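Local coordinates for N5-Carboxyaminoimidazole ribonucleotide synthetase (Staphylococcus aureus subsp. aureus, PDB 3ORQ), which catalyses, as an ATP-grasp ligase of purine synthesis, the ATP-dependent conversion of 5-aminoimidazole ribonucleotide and bicarbonate to N5-carboxyaminoimidazole ribonucleotide, at residues L67-L70 with G71-C74; K90-C93 with E94-I98; Q364-Q367 with D368-K372. One frame throughout, in Å; residues are numbered along the deposited sequence.

Interaction 1: residues L67-L70 with G71-C74; sequences LNQL and GQKC
L67 O and N68 O accept the amides of G71 and Q72 in regular four-residue helical bonds near the end of helix 64-73, with G71 N 3.0 Å from L67 O and Q72 N 2.8 Å from N68 O. At K73 the pattern tightens: its N makes a three-residue bond of 3.1 Å to L70 O, coming from above that carbonyl's plane, and a weak four-residue bond to Q69 O. C74 then leaves in an extended conformation.

On the buried side, L70 holds CG anti to its backbone N (chi1 -179°), next to its own carbonyl group, and its branch CD1 packs on the sulfur of C74, 3.8 Å from C74 SG. This face lies on the parallel sheet of the preATP-grasp domain, a Rossmann-like arrangement in which helix 64-73 forms the beta-alpha-beta crossover from strand 55-58 to strand 76-79. L70 packs on V39 and I18 of the two strands spanned by the crossover, and C74 also reaches V39.

The outer side is polar. K73 runs its aliphatic chain over the carbonyl of Q69, CG lying 3.3 Å from Q69 O, and bends at its last torsion (chi4 -63°) as its ammonium group reaches a salt bridge with E55. The amide of Q69 lies beside this chain, with Q69 NE2 4.1 Å from K73 CE. Q72 sets CG 3.5 Å from N68 O, and the amide planes of Q69 and Q72 are turned 23° apart. On the side facing helix 86-95, where its side chain touches L92 and K95, N68 is clamped at both ends of its amide: ND2 bonds to E64 O, one turn back, and OD1 accepts from the hydroxyl of Y96.

Interaction 2: residues K90-C93 with E94-I98; sequences KLLC and EKYNI
L92 brings its methyl CD2 against the CD2-CE2 border of the Y96 ring, 3.6 Å from Y96 CE2, where the two side chains pass at a slant. The backbone beneath them is tied together at the same place. L92 O accepts from both Y96 N, at 2.8 Å, and K95 N, at 3.1 Å from a position above the carbonyl plane. The last turn of helix 86-95 is loosely bonded: K95 N and E94 N make weak bonds to L91 O, K95 N turns to its three-residue bond with L92 O, and Y96 leads away into an extended segment.

That segment doubles back along the helix, allowing I98 to reach the buried side. I98 CD1 lies 3.7 Å from L92 CB, while I98 CB is 4.0 Å from C93 SG. The helix follows strand 76-79 in the Rossmann-like preATP-grasp domain, and the returning chain is stitched to that strand: N97 pairs through its backbone with I77, on which the I98 side chain also packs. L92 also packs on L67 of the neighbouring helix 64-73.

Farther back along the exposed side, K90 and E94 are joined one helical turn apart. With chi1 at 176°, K90 stretches out straight as far as CE, then bends at its end to bring NZ to the syn side of E94 OE2, 18° out of the carboxylate plane. The salt bridge measures 2.5 Å from K90 NZ to E94 OE2, short enough that the exact length is doubtful. L91 flanks the same carboxylate with CD2 at 3.7 Å from E94 OE1. Beyond E94, K95 lays CG over one face of the Y96 ring, toward its rim, and hydrogen-bonds through NZ to Y96 OH, which also meets N68.

Interaction 3: residues Q364-Q367 with D368-K372; sequences QTEQ and DMYAK
A chi1 of -176° swings E366 CG across from its amide nitrogen, and the extended chain beyond it lays the carboxylate alongside the phenol of Y370, pointing the same way. E366 CG is 3.7 Å from Y370 CE2, and the carboxylate and ring planes are 26° apart. Q367 arrives differently: its chain bends at chi2 and sets OE1 in the plane of the Y370 ring at its edge, 3.9 Å from Y370 CD2. On the exposed side of the helix Q364, also bent at chi2, carries its amide across D368, and Q364 NE2 donates to D368 OD1 over 2.9 Å, meeting the oxygen from 41° above the carboxylate plane.

Beneath these side chains the four-residue bonds of helix 362-372 are regular, among them D368 N to Q364 O at 2.9 Å and A371 N to Q367 O at 3.1 Å. Selenomethionine M369 passes its CG over T365 O at 3.4 Å, and both residues pack on V314 of strand 313-319, seating this C-terminal helix against the large antiparallel sheet.

The Y370 hydroxyl bonds to E216, while E366 OE1 forms salt bridges with K224 and R230. These two cations probably keep the buried carboxylate of E366 ionised.

In the fold
Interactions 1 and 2 belong to neighbouring helix ends of the preATP-grasp domain and touch each other, Y96 joining the two ends. Interaction 3 lies on the opposite side of the chain's centre, about 46 Å from interaction 1 between centres, on the C-terminal helix. The first two mark where helices fray before the chain moves on, whereas the third is unbroken helix. Interactions 1 and 2 each have a buried apolar side and a polar outer side, while interaction 3 buries a charge beside its apolar face: K90-E94 bridges at the surface, but the carboxylate of E366 is buried and paired with basic residues far away in the sequence.

Interaction 1: residues L67-L70 with G71-C74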
ATOM      1  N   LEU A  67     -11.491  20.590 -16.494  1.00 11.18           N
ATOM      2  CA  LEU A  67     -10.916  19.385 -17.104  1.00 11.27           C
ATOM      3  C   LEU A  67      -9.684  19.769 -17.951  1.00 10.71           C
ATOM      4  O   LEU A  67      -8.673  19.061 -17.931  1.00  9.32           O
ATOM      5  CB  LEU A  67     -11.947  18.583 -17.908  1.00 11.70           C
ATOM      6  CG  LEU A  67     -13.115  17.930 -17.148  1.00 11.80           C
ATOM      7  CD1 LEU A  67     -14.248  17.548 -18.119  1.00  9.86           C
ATOM      8  CD2 LEU A  67     -12.672  16.703 -16.318  1.00  8.68           C
ATOM      9  N   ASN A  68      -9.745  20.920 -18.636  1.00  7.54           N
ATOM     10  CA  ASN A  68      -8.578  21.393 -19.347  1.00  8.94           C
ATOM     11  C   ASN A  68      -7.372  21.783 -18.482  1.00 10.48           C
ATOM     12  O   ASN A  68      -6.228  21.482 -18.838  1.00  9.87           O
ATOM     13  CB  ASN A  68      -8.934  22.477 -20.335  1.00  9.72           C
ATOM     14  CG  ASN A  68      -9.229  21.905 -21.692  1.00 18.19           C
ATOM     15  OD1 ASN A  68      -8.306  21.722 -22.508  1.00 24.39           O
ATOM     16  ND2 ASN A  68     -10.516  21.575 -21.947  1.00 18.35           N
ATOM     17  N   GLN A  69      -7.638  22.457 -17.363  1.00 10.38           N
ATOM     18  CA  GLN A  69      -6.614  22.694 -16.367  1.00 12.11           C
ATOM     19  C   GLN A  69      -5.991  21.382 -15.875  1.00 11.06           C
ATOM     20  O   GLN A  69      -4.780  21.288 -15.712  1.00 11.77           O
ATOM     21  CB  GLN A  69      -7.162  23.528 -15.205  1.00 13.73           C
ATOM     22  CG  GLN A  69      -7.181  25.039 -15.518  1.00 21.77           C
ATOM     23  CD  GLN A  69      -5.775  25.585 -15.887  1.00 28.09           C
ATOM     24  OE1 GLN A  69      -5.459  25.797 -17.064  1.00 29.45           O
ATOM     25  NE2 GLN A  69      -4.935  25.790 -14.872  1.00 30.01           N
ATOM     26  N   LEU A  70      -6.812  20.361 -15.675  1.00  9.50           N
ATOM     27  CA  LEU A  70      -6.290  19.060 -15.324  1.00  7.71           C
ATOM     28  C   LEU A  70      -5.315  18.551 -16.395  1.00  7.69           C
ATOM     29  O   LEU A  70      -4.203  18.111 -16.079  1.00  6.43           O
ATOM     30  CB  LEU A  70      -7.407  18.058 -15.094  1.00  8.03           C
ATOM     31  CG  LEU A  70      -6.907  16.670 -14.690  1.00  8.54           C
ATOM     32  CD1 LEU A  70      -6.260  16.716 -13.303  1.00  6.57           C
ATOM     33  CD2 LEU A  70      -8.057  15.739 -14.672  1.00  7.72           C
ATOM     34  N   GLY A  71      -5.712  18.649 -17.663  1.00  7.73           N
ATOM     35  CA  GLY A  71      -4.854  18.232 -18.760  1.00  8.07           C
ATOM     36  C   GLY A  71      -3.582  19.036 -18.881  1.00  9.24           C
ATOM     37  O   GLY A  71      -2.551  18.483 -19.244  1.00 10.19           O
ATOM     38  N   GLN A  72      -3.644  20.343 -18.604  1.00  9.41           N
ATOM     39  CA  GLN A  72      -2.459  21.187 -18.641  1.00 11.79           C
ATOM     40  C   GLN A  72      -1.419  20.766 -17.584  1.00 12.04           C
ATOM     41  O   GLN A  72      -0.226  20.989 -17.767  1.00 12.43           O
ATOM     42  CB  GLN A  72      -2.817  22.666 -18.435  1.00 14.20           C
ATOM     43  CG  GLN A  72      -3.360  23.379 -19.687  1.00 24.15           C
ATOM     44  CD  GLN A  72      -2.282  23.580 -20.764  1.00 33.70           C
ATOM     45  OE1 GLN A  72      -1.250  24.216 -20.510  1.00 39.20           O
ATOM     46  NE2 GLN A  72      -2.521  23.038 -21.968  1.00 35.37           N
ATOM     47  N   LYS A  73      -1.877  20.174 -16.482  1.00 10.51           N
ATOM     48  CA  LYS A  73      -0.964  19.830 -15.387  1.00 12.64           C
ATOM     49  C   LYS A  73      -0.380  18.426 -15.468  1.00 12.56           C
ATOM     50  O   LYS A  73       0.545  18.101 -14.728  1.00 15.95           O
ATOM     51  CB  LYS A  73      -1.695  19.978 -14.056  1.00 13.52           C
ATOM     52  CG  LYS A  73      -2.136  21.395 -13.753  1.00 17.18           C
ATOM     53  CD  LYS A  73      -3.052  21.465 -12.535  1.00 19.44           C
ATOM     54  CE  LYS A  73      -3.634  22.851 -12.375  1.00 20.11           C
ATOM     55  NZ  LYS A  73      -2.539  23.816 -12.133  1.00 22.02           N
ATOM     56  N   CYS A  74      -0.898  17.592 -16.361  1.00 10.99           N
ATOM     57  CA  CYS A  74      -0.662  16.144 -16.272  1.00 11.71           C
ATOM     58  C   CYS A  74       0.000  15.616 -17.518  1.00  9.89           C
ATOM     59  O   CYS A  74      -0.169  16.185 -18.611  1.00  9.27           O
ATOM     60  CB  CYS A  74      -2.006  15.394 -16.073  1.00 12.10           C
ATOM     61  SG  CYS A  74      -2.798  15.807 -14.497  1.00 17.24           S
TER

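Interaction 2: residues K90-C93 with E94-I98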
ATOM      1  N   LYS A  90     -13.864  12.877 -25.180  1.00 11.81           N
ATOM      2  CA  LYS A  90     -13.343  12.846 -26.559  1.00 11.52           C
ATOM      3  C   LYS A  90     -12.514  14.104 -26.858  1.00 11.34           C
ATOM      4  O   LYS A  90     -11.381  14.000 -27.271  1.00 11.79           O
ATOM      5  CB  LYS A  90     -14.461  12.610 -27.606  1.00 10.69           C
ATOM      6  CG  LYS A  90     -13.980  12.656 -29.048  1.00 10.80           C
ATOM      7  CD  LYS A  90     -15.061  12.257 -30.048  1.00 16.75           C
ATOM      8  CE  LYS A  90     -14.565  12.398 -31.522  1.00 18.16           C
ATOM      9  NZ  LYS A  90     -14.401  13.845 -31.910  1.00 19.30           N
ATOM     10  N   LEU A  91     -13.075  15.279 -26.597  1.00 12.93           N
ATOM     11  CA  LEU A  91     -12.310  16.519 -26.660  1.00 14.94           C
ATOM     12  C   LEU A  91     -10.963  16.471 -25.916  1.00 14.69           C
ATOM     13  O   LEU A  91      -9.980  16.962 -26.415  1.00 15.71           O
ATOM     14  CB  LEU A  91     -13.121  17.671 -26.088  1.00 14.40           C
ATOM     15  CG  LEU A  91     -14.281  18.137 -26.954  1.00 18.65           C
ATOM     16  CD1 LEU A  91     -14.721  19.518 -26.453  1.00 17.79           C
ATOM     17  CD2 LEU A  91     -13.921  18.139 -28.477  1.00 18.81           C
ATOM     18  N   LEU A  92     -10.940  15.886 -24.728  1.00 14.32           N
ATOM     19  CA  LEU A  92      -9.734  15.796 -23.910  1.00 14.29           C
ATOM     20  C   LEU A  92      -8.709  14.799 -24.469  1.00 14.28           C
ATOM     21  O   LEU A  92      -7.525  15.078 -24.432  1.00 13.06           O
ATOM     22  CB  LEU A  92     -10.089  15.387 -22.490  1.00 15.86           C
ATOM     23  CG  LEU A  92     -10.542  16.418 -21.465  1.00 20.63           C
ATOM     24  CD1 LEU A  92     -10.729  15.683 -20.135  1.00 21.23           C
ATOM     25  CD2 LEU A  92      -9.559  17.613 -21.296  1.00 20.78           C
ATOM     26  N   CYS A  93      -9.176  13.658 -24.992  1.00 14.14           N
ATOM     27  CA  CYS A  93      -8.306  12.650 -25.587  1.00 15.14           C
ATOM     28  C   CYS A  93      -7.602  13.248 -26.750  1.00 14.54           C
ATOM     29  O   CYS A  93      -6.471  12.873 -27.044  1.00 13.74           O
ATOM     30  CB  CYS A  93      -9.098  11.466 -26.142  1.00 16.68           C
ATOM     31  SG  CYS A  93      -9.770  10.480 -24.896  1.00 23.27           S
ATOM     32  N   GLU A  94      -8.290  14.175 -27.413  1.00 13.15           N
ATOM     33  CA  GLU A  94      -7.755  14.762 -28.640  1.00 14.39           C
ATOM     34  C   GLU A  94      -6.653  15.771 -28.322  1.00 13.57           C
ATOM     35  O   GLU A  94      -5.776  15.970 -29.140  1.00 14.67           O
ATOM     36  CB  GLU A  94      -8.871  15.375 -29.527  1.00 13.14           C
ATOM     37  CG  GLU A  94      -9.883  14.337 -30.085  1.00 16.75           C
ATOM     38  CD  GLU A  94     -11.202  14.953 -30.660  1.00 18.20           C
ATOM     39  OE1 GLU A  94     -11.497  16.159 -30.453  1.00 21.64           O
ATOM     40  OE2 GLU A  94     -11.951  14.219 -31.328  1.00 17.25           O
ATOM     41  N   LYS A  95      -6.686  16.386 -27.147  1.00 13.31           N
ATOM     42  CA  LYS A  95      -5.698  17.392 -26.812  1.00 15.40           C
ATOM     43  C   LYS A  95      -4.613  16.888 -25.853  1.00 14.99           C
ATOM     44  O   LYS A  95      -3.490  17.370 -25.886  1.00 15.96           O
ATOM     45  CB  LYS A  95      -6.386  18.613 -26.205  1.00 19.37           C
ATOM     46  CG  LYS A  95      -5.494  19.835 -26.100  1.00 24.47           C
ATOM     47  CD  LYS A  95      -6.269  21.072 -25.601  1.00 33.29           C
ATOM     48  CE  LYS A  95      -5.385  22.336 -25.654  1.00 37.84           C
ATOM     49  NZ  LYS A  95      -5.675  23.310 -24.548  1.00 40.97           N
ATOM     50  N   TYR A  96      -4.942  15.919 -25.003  1.00 11.59           N
ATOM     51  CA  TYR A  96      -3.994  15.414 -24.014  1.00  9.97           C
ATOM     52  C   TYR A  96      -3.807  13.917 -24.097  1.00  8.02           C
ATOM     53  O   TYR A  96      -4.435  13.273 -24.883  1.00  8.42           O
ATOM     54  CB  TYR A  96      -4.463  15.790 -22.611  1.00 10.47           C
ATOM     55  CG  TYR A  96      -4.790  17.253 -22.476  1.00 13.81           C
ATOM     56  CD1 TYR A  96      -3.765  18.200 -22.278  1.00 15.91           C
ATOM     57  CD2 TYR A  96      -6.125  17.706 -22.567  1.00 14.25           C
ATOM     58  CE1 TYR A  96      -4.057  19.572 -22.190  1.00 19.47           C
ATOM     59  CE2 TYR A  96      -6.427  19.058 -22.468  1.00 17.38           C
ATOM     60  CZ  TYR A  96      -5.391  19.994 -22.292  1.00 21.97           C
ATOM     61  OH  TYR A  96      -5.688  21.341 -22.192  1.00 27.47           O
ATOM     62  N   ASN A  97      -2.949  13.366 -23.243  1.00  8.46           N
ATOM     63  CA  ASN A  97      -2.622  11.938 -23.290  1.00  6.46           C
ATOM     64  C   ASN A  97      -3.524  11.099 -22.376  1.00  6.89           C
ATOM     65  O   ASN A  97      -3.391  11.144 -21.111  1.00  5.41           O
ATOM     66  CB  ASN A  97      -1.150  11.733 -22.946  1.00  5.66           C
ATOM     67  CG  ASN A  97      -0.762  10.276 -22.915  1.00  4.46           C
ATOM     68  OD1 ASN A  97      -1.185   9.511 -23.765  1.00  6.54           O
ATOM     69  ND2 ASN A  97       0.023   9.880 -21.918  1.00  4.69           N
ATOM     70  N   ILE A  98      -4.438  10.368 -23.013  1.00  3.50           N
ATOM     71  CA  ILE A  98      -5.413   9.517 -22.324  1.00  4.89           C
ATOM     72  C   ILE A  98      -5.499   8.188 -23.097  1.00  6.66           C
ATOM     73  O   ILE A  98      -6.386   7.997 -23.935  1.00  8.23           O
ATOM     74  CB  ILE A  98      -6.820  10.164 -22.259  1.00  5.67           C
ATOM     75  CG1 ILE A  98      -6.724  11.669 -21.867  1.00  6.11           C
ATOM     76  CG2 ILE A  98      -7.786   9.396 -21.270  1.00  4.38           C
ATOM     77  CD1 ILE A  98      -8.110  12.348 -21.590  1.00  2.11           C
TER

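Interaction 3: residues Q364-Q367 with D368-K372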
ATOM      1  N   GLN A 364     -14.612 -21.802   6.025  1.00 22.55           N
ATOM      2  CA  GLN A 364     -14.757 -21.455   7.419  1.00 21.54           C
ATOM      3  C   GLN A 364     -14.820 -19.942   7.623  1.00 21.36           C
ATOM      4  O   GLN A 364     -15.769 -19.435   8.239  1.00 21.09           O
ATOM      5  CB  GLN A 364     -13.612 -22.025   8.232  1.00 21.95           C
ATOM      6  CG  GLN A 364     -13.746 -21.713   9.714  1.00 25.08           C
ATOM      7  CD  GLN A 364     -15.035 -22.273  10.308  1.00 28.83           C
ATOM      8  OE1 GLN A 364     -15.173 -23.480  10.482  1.00 30.82           O
ATOM      9  NE2 GLN A 364     -15.982 -21.399  10.611  1.00 28.77           N
ATOM     10  N   THR A 365     -13.817 -19.219   7.104  1.00 19.13           N
ATOM     11  CA  THR A 365     -13.839 -17.766   7.164  1.00 17.37           C
ATOM     12  C   THR A 365     -15.177 -17.214   6.669  1.00 17.40           C
ATOM     13  O   THR A 365     -15.721 -16.286   7.266  1.00 16.16           O
ATOM     14  CB  THR A 365     -12.728 -17.131   6.327  1.00 17.34           C
ATOM     15  OG1 THR A 365     -11.451 -17.512   6.858  1.00 17.74           O
ATOM     16  CG2 THR A 365     -12.890 -15.601   6.330  1.00 13.47           C
ATOM     17  N   GLU A 366     -15.704 -17.789   5.588  1.00 17.99           N
ATOM     18  CA  GLU A 366     -17.000 -17.364   5.068  1.00 18.19           C
ATOM     19  C   GLU A 366     -18.085 -17.474   6.147  1.00 19.10           C
ATOM     20  O   GLU A 366     -18.881 -16.540   6.323  1.00 18.89           O
ATOM     21  CB  GLU A 366     -17.417 -18.170   3.831  1.00 18.34           C
ATOM     22  CG  GLU A 366     -18.729 -17.657   3.246  1.00 18.05           C
ATOM     23  CD  GLU A 366     -19.230 -18.477   2.089  1.00 18.45           C
ATOM     24  OE1 GLU A 366     -19.612 -17.869   1.071  1.00 19.67           O
ATOM     25  OE2 GLU A 366     -19.266 -19.719   2.194  1.00 18.02           O
ATOM     26  N   GLN A 367     -18.095 -18.600   6.866  1.00 18.56           N
ATOM     27  CA  GLN A 367     -19.051 -18.805   7.966  1.00 19.93           C
ATOM     28  C   GLN A 367     -18.870 -17.743   9.026  1.00 20.48           C
ATOM     29  O   GLN A 367     -19.839 -17.113   9.438  1.00 21.43           O
ATOM     30  CB  GLN A 367     -18.883 -20.193   8.623  1.00 19.77           C
ATOM     31  CG  GLN A 367     -19.484 -21.342   7.834  1.00 21.63           C
ATOM     32  CD  GLN A 367     -20.920 -21.051   7.385  1.00 23.16           C
ATOM     33  OE1 GLN A 367     -21.200 -21.003   6.197  1.00 23.40           O
ATOM     34  NE2 GLN A 367     -21.816 -20.832   8.338  1.00 24.51           N
ATOM     35  N   ASP A 368     -17.616 -17.568   9.453  1.00 19.90           N
ATOM     36  CA  ASP A 368     -17.238 -16.575  10.463  1.00 19.13           C
ATOM     37  C   ASP A 368     -17.844 -15.214  10.166  1.00 17.67           C
ATOM     38  O   ASP A 368     -18.394 -14.575  11.063  1.00 16.72           O
ATOM     39  CB  ASP A 368     -15.713 -16.436  10.557  1.00 19.48           C
ATOM     40  CG  ASP A 368     -15.025 -17.695  11.081  1.00 22.89           C
ATOM     41  OD1 ASP A 368     -15.738 -18.640  11.490  1.00 20.38           O
ATOM     42  OD2 ASP A 368     -13.754 -17.728  11.081  1.00 25.84           O
HETATM   43  N   MSE A 369     -17.732 -14.793   8.903  1.00 17.46           N
HETATM   44  CA  MSE A 369     -18.239 -13.508   8.419  1.00 18.12           C
HETATM   45  C   MSE A 369     -19.782 -13.462   8.369  1.00 19.04           C
HETATM   46  O   MSE A 369     -20.382 -12.416   8.630  1.00 22.05           O
HETATM   47  CB  MSE A 369     -17.663 -13.187   7.017  1.00 17.94           C
HETATM   48  CG  MSE A 369     -16.122 -12.965   6.926  1.00 15.91           C
HETATM   49 SE   MSE A 369     -15.608 -11.596   8.188  0.82 18.87          SE
HETATM   50  CE  MSE A 369     -14.858 -12.680   9.609  1.00 17.70           C
ATOM     51  N   TYR A 370     -20.429 -14.561   7.999  1.00 18.79           N
ATOM     52  CA  TYR A 370     -21.900 -14.576   7.983  1.00 21.68           C
ATOM     53  C   TYR A 370     -22.438 -14.265   9.375  1.00 22.55           C
ATOM     54  O   TYR A 370     -23.314 -13.424   9.543  1.00 21.14           O
ATOM     55  CB  TYR A 370     -22.436 -15.922   7.543  1.00 23.07           C
ATOM     56  CG  TYR A 370     -22.521 -16.114   6.052  1.00 23.44           C
ATOM     57  CD1 TYR A 370     -22.960 -15.081   5.220  1.00 23.46           C
ATOM     58  CD2 TYR A 370     -22.188 -17.339   5.476  1.00 22.84           C
ATOM     59  CE1 TYR A 370     -23.050 -15.257   3.845  1.00 22.29           C
ATOM     60  CE2 TYR A 370     -22.280 -17.533   4.097  1.00 23.54           C
ATOM     61  CZ  TYR A 370     -22.714 -16.485   3.292  1.00 20.93           C
ATOM     62  OH  TYR A 370     -22.811 -16.670   1.943  1.00 16.82           O
ATOM     63  N   ALA A 371     -21.864 -14.935  10.370  1.00 23.61           N
ATOM     64  CA  ALA A 371     -22.230 -14.722  11.754  1.00 24.57           C
ATOM     65  C   ALA A 371     -21.891 -13.294  12.190  1.00 24.75           C
ATOM     66  O   ALA A 371     -22.624 -12.684  12.954  1.00 25.86           O
ATOM     67  CB  ALA A 371     -21.529 -15.738  12.637  1.00 24.16           C
ATOM     68  N   LYS A 372     -20.791 -12.752  11.689  1.00 24.12           N
ATOM     69  CA  LYS A 372     -20.386 -11.421  12.123  1.00 23.85           C
ATOM     70  C   LYS A 372     -21.279 -10.305  11.561  1.00 22.96           C
ATOM     71  O   LYS A 372     -21.593  -9.367  12.273  1.00 21.95           O
ATOM     72  CB  LYS A 372     -18.903 -11.166  11.827  1.00 23.90           C
ATOM     73  CG  LYS A 372     -18.233 -10.366  12.898  1.00 23.68           C
ATOM     74  CD  LYS A 372     -17.748 -11.240  14.049  1.00 24.45           C
ATOM     75  CE  LYS A 372     -17.636 -10.379  15.308  1.00 25.96           C
ATOM     76  NZ  LYS A 372     -17.094 -11.075  16.523  1.00 24.10           N
TER